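Local structure of pancreatic lipase related protein 2 (Equus caballus, 1W52) at residues A[39-44]-A[51-56]. The protein probably hydrolyses ester bonds of galactolipids and triacylglycerols, acting as a calcium-binding lipase of the alpha/beta hydrolase superfamily. Sequence-based numbering, arbitrary orientation.
Sequences FLLYTN and QLITAR
Leu41 and Gln51 form an antiparallel hydrogen-bonded pair in a beta hairpin at one edge of the central alpha/beta hydrolase sheet. Gln51 N approaches Leu41 O in the carbonyl plane, on a lone pair, at 3.1 Å. The return bond, from Leu41 N to Gln51 O, is 3.3 Å long, its donor standing 47° out of the carbonyl plane. Leu40 and Leu52 follow as a non-hydrogen-bonded pair, and beyond them a weak bond runs from Ile53 N to Phe39 O. The N-to-C directions of the short strands 39-43 and 51-53 make 132°, well short of a straight antiparallel 180°, so the pair is strongly twisted. Strand 50-53 is outermost, while strand 38-43 bonds along its far edge to strand 102-107, through Leu40 with Ser105 and Tyr42 with Cys103.

Phe39, Leu41 and Ile53 point to one face of the hairpin; there Phe39 packs on Leu133 of helix 116-141 and Leu41 on Ile104. Leu41 and Ile53 cross at a slant, CD2 of Leu41 meeting CD1 of Ile53 at 3.8 Å. Gln51 sends its OE1 to Asn65 N. On the opposite face, Leu52 has CG anti to the backbone N (chi1 -170°). Its CD1 lies 3.9 Å from Leu40 CD2 and 3.5 Å from Phe39 O.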
ATOM      1  N   PHE A  39     -13.056  -2.603 -21.008  1.00 39.01           N
ATOM      2  CA  PHE A  39     -11.768  -3.265 -20.781  1.00 37.32           C
ATOM      3  C   PHE A  39     -10.696  -2.793 -21.756  1.00 37.32           C
ATOM      4  O   PHE A  39     -10.854  -2.922 -22.946  1.00 36.63           O
ATOM      5  CB  PHE A  39     -11.993  -4.739 -20.954  1.00 36.73           C
ATOM      6  CG  PHE A  39     -13.005  -5.296 -20.002  1.00 34.36           C
ATOM      7  CD1 PHE A  39     -12.702  -5.390 -18.674  1.00 31.80           C
ATOM      8  CD2 PHE A  39     -14.242  -5.733 -20.448  1.00 34.40           C
ATOM      9  CE1 PHE A  39     -13.609  -5.902 -17.791  1.00 35.08           C
ATOM     10  CE2 PHE A  39     -15.178  -6.286 -19.567  1.00 36.26           C
ATOM     11  CZ  PHE A  39     -14.864  -6.358 -18.228  1.00 36.60           C
ATOM     12  N   LEU A  40      -9.621  -2.202 -21.260  1.00 37.97           N
ATOM     13  CA  LEU A  40      -8.605  -1.615 -22.143  1.00 38.55           C
ATOM     14  C   LEU A  40      -7.306  -2.369 -22.016  1.00 40.63           C
ATOM     15  O   LEU A  40      -6.754  -2.479 -20.912  1.00 40.25           O
ATOM     16  CB  LEU A  40      -8.327  -0.180 -21.806  1.00 37.71           C
ATOM     17  CG  LEU A  40      -9.549   0.627 -21.412  1.00 35.74           C
ATOM     18  CD1 LEU A  40      -9.125   2.031 -21.256  1.00 32.99           C
ATOM     19  CD2 LEU A  40     -10.659   0.521 -22.449  1.00 37.26           C
ATOM     20  N   LEU A  41      -6.817  -2.884 -23.154  1.00 42.76           N
ATOM     21  CA  LEU A  41      -5.772  -3.917 -23.128  1.00 43.86           C
ATOM     22  C   LEU A  41      -4.388  -3.400 -23.506  1.00 45.02           C
ATOM     23  O   LEU A  41      -4.177  -2.867 -24.576  1.00 45.47           O
ATOM     24  CB  LEU A  41      -6.148  -5.130 -23.989  1.00 43.60           C
ATOM     25  CG  LEU A  41      -5.234  -6.366 -23.873  1.00 42.12           C
ATOM     26  CD1 LEU A  41      -4.581  -6.548 -22.528  1.00 42.17           C
ATOM     27  CD2 LEU A  41      -6.015  -7.606 -24.118  1.00 41.85           C
ATOM     28  N   TYR A  42      -3.475  -3.552 -22.569  1.00 46.07           N
ATOM     29  CA  TYR A  42      -2.114  -3.163 -22.736  1.00 48.11           C
ATOM     30  C   TYR A  42      -1.287  -4.443 -22.575  1.00 48.97           C
ATOM     31  O   TYR A  42      -1.573  -5.277 -21.723  1.00 48.39           O
ATOM     32  CB  TYR A  42      -1.735  -2.153 -21.667  1.00 48.99           C
ATOM     33  CG  TYR A  42      -2.355  -0.762 -21.786  1.00 52.95           C
ATOM     34  CD1 TYR A  42      -1.723   0.222 -22.529  1.00 57.78           C
ATOM     35  CD2 TYR A  42      -3.536  -0.400 -21.085  1.00 55.53           C
ATOM     36  CE1 TYR A  42      -2.264   1.530 -22.614  1.00 60.37           C
ATOM     37  CE2 TYR A  42      -4.085   0.909 -21.173  1.00 56.68           C
ATOM     38  CZ  TYR A  42      -3.440   1.867 -21.939  1.00 58.72           C
ATOM     39  OH  TYR A  42      -3.921   3.156 -22.069  1.00 59.69           O
ATOM     40  N   THR A  43      -0.290  -4.586 -23.442  1.00 50.90           N
ATOM     41  CA  THR A  43       0.636  -5.730 -23.492  1.00 52.59           C
ATOM     42  C   THR A  43       1.971  -5.199 -23.971  1.00 54.25           C
ATOM     43  O   THR A  43       2.029  -4.110 -24.535  1.00 54.02           O
ATOM     44  CB  THR A  43       0.191  -6.801 -24.505  1.00 52.65           C
ATOM     45  OG1 THR A  43      -0.271  -6.161 -25.709  1.00 52.90           O
ATOM     46  CG2 THR A  43      -0.994  -7.614 -23.996  1.00 52.32           C
ATOM     47  N   ASN A  44       3.040  -5.976 -23.800  1.00 56.79           N
ATOM     48  CA  ASN A  44       4.372  -5.415 -24.011  1.00 58.62           C
ATOM     49  C   ASN A  44       4.492  -5.040 -25.469  1.00 62.87           C
ATOM     50  O   ASN A  44       5.283  -4.181 -25.830  1.00 62.57           O
ATOM     51  CB  ASN A  44       5.476  -6.376 -23.623  1.00 57.45           C
ATOM     52  CG  ASN A  44       5.259  -6.980 -22.297  1.00 53.53           C
ATOM     53  OD1 ASN A  44       4.398  -7.826 -22.147  1.00 49.53           O
ATOM     54  ND2 ASN A  44       6.032  -6.565 -21.317  1.00 48.78           N
ATOM     55  N   GLN A  51      -6.237  -1.734 -26.596  1.00 59.80           N
ATOM     56  CA  GLN A  51      -7.077  -2.398 -27.530  1.00 60.19           C
ATOM     57  C   GLN A  51      -8.393  -2.626 -26.868  1.00 58.69           C
ATOM     58  O   GLN A  51      -8.491  -3.381 -25.920  1.00 57.91           O
ATOM     59  CB  GLN A  51      -6.426  -3.710 -27.970  1.00 61.82           C
ATOM     60  CG  GLN A  51      -5.011  -3.525 -28.618  1.00 65.80           C
ATOM     61  CD  GLN A  51      -4.658  -4.612 -29.623  1.00 68.60           C
ATOM     62  OE1 GLN A  51      -4.385  -5.747 -29.244  1.00 69.61           O
ATOM     63  NE2 GLN A  51      -4.675  -4.259 -30.908  1.00 72.06           N
ATOM     64  N   LEU A  52      -9.414  -1.960 -27.360  1.00 57.99           N
ATOM     65  CA  LEU A  52     -10.715  -2.175 -26.801  1.00 58.18           C
ATOM     66  C   LEU A  52     -11.094  -3.611 -27.077  1.00 57.71           C
ATOM     67  O   LEU A  52     -11.246  -4.008 -28.216  1.00 58.15           O
ATOM     68  CB  LEU A  52     -11.747  -1.211 -27.375  1.00 58.60           C
ATOM     69  CG  LEU A  52     -13.107  -1.211 -26.656  1.00 60.53           C
ATOM     70  CD1 LEU A  52     -12.982  -1.122 -25.119  1.00 62.10           C
ATOM     71  CD2 LEU A  52     -13.991  -0.061 -27.179  1.00 63.17           C
ATOM     72  N   ILE A  53     -11.204  -4.401 -26.022  1.00 57.05           N
ATOM     73  CA  ILE A  53     -11.680  -5.767 -26.142  1.00 57.22           C
ATOM     74  C   ILE A  53     -13.033  -5.883 -25.481  1.00 54.72           C
ATOM     75  O   ILE A  53     -13.449  -4.983 -24.748  1.00 54.43           O
ATOM     76  CB  ILE A  53     -10.679  -6.732 -25.487  1.00 59.07           C
ATOM     77  CG1 ILE A  53     -10.617  -6.533 -23.964  1.00 63.82           C
ATOM     78  CG2 ILE A  53      -9.283  -6.516 -26.085  1.00 61.28           C
ATOM     79  CD1 ILE A  53      -9.734  -7.540 -23.234  1.00 67.98           C
ATOM     80  N   THR A  54     -13.691  -7.014 -25.692  1.00 52.09           N
ATOM     81  CA  THR A  54     -15.055  -7.201 -25.244  1.00 50.36           C
ATOM     82  C   THR A  54     -15.335  -8.657 -25.062  1.00 51.32           C
ATOM     83  O   THR A  54     -15.052  -9.439 -25.942  1.00 50.97           O
ATOM     84  CB  THR A  54     -16.009  -6.773 -26.337  1.00 49.62           C
ATOM     85  OG1 THR A  54     -15.668  -5.482 -26.836  1.00 46.73           O
ATOM     86  CG2 THR A  54     -17.383  -6.619 -25.793  1.00 48.13           C
ATOM     87  N   ALA A  55     -15.975  -9.029 -23.973  1.00 52.85           N
ATOM     88  CA  ALA A  55     -16.261 -10.436 -23.733  1.00 54.68           C
ATOM     89  C   ALA A  55     -17.518 -10.804 -24.523  1.00 57.60           C
ATOM     90  O   ALA A  55     -17.981 -11.961 -24.542  1.00 57.51           O
ATOM     91  CB  ALA A  55     -16.418 -10.731 -22.205  1.00 53.91           C
ATOM     92  N   ARG A  56     -18.067  -9.802 -25.190  1.00 61.16           N
ATOM     93  CA  ARG A  56     -19.306  -9.979 -25.942  1.00 64.24           C
ATOM     94  C   ARG A  56     -19.009 -10.443 -27.358  1.00 62.89           C
ATOM     95  O   ARG A  56     -19.811 -11.170 -27.942  1.00 62.86           O
ATOM     96  CB  ARG A  56     -20.098  -8.673 -25.981  1.00 66.31           C
ATOM     97  CG  ARG A  56     -20.199  -8.012 -24.636  1.00 74.04           C
ATOM     98  CD  ARG A  56     -21.489  -7.324 -24.382  1.00 83.27           C
ATOM     99  NE  ARG A  56     -21.401  -6.539 -23.163  1.00 89.24           N
ATOM    100  CZ  ARG A  56     -22.346  -6.477 -22.248  1.00 95.76           C
ATOM    101  NH1 ARG A  56     -23.500  -7.138 -22.391  1.00 98.23           N
ATOM    102  NH2 ARG A  56     -22.142  -5.725 -21.179  1.00 98.71           N
TER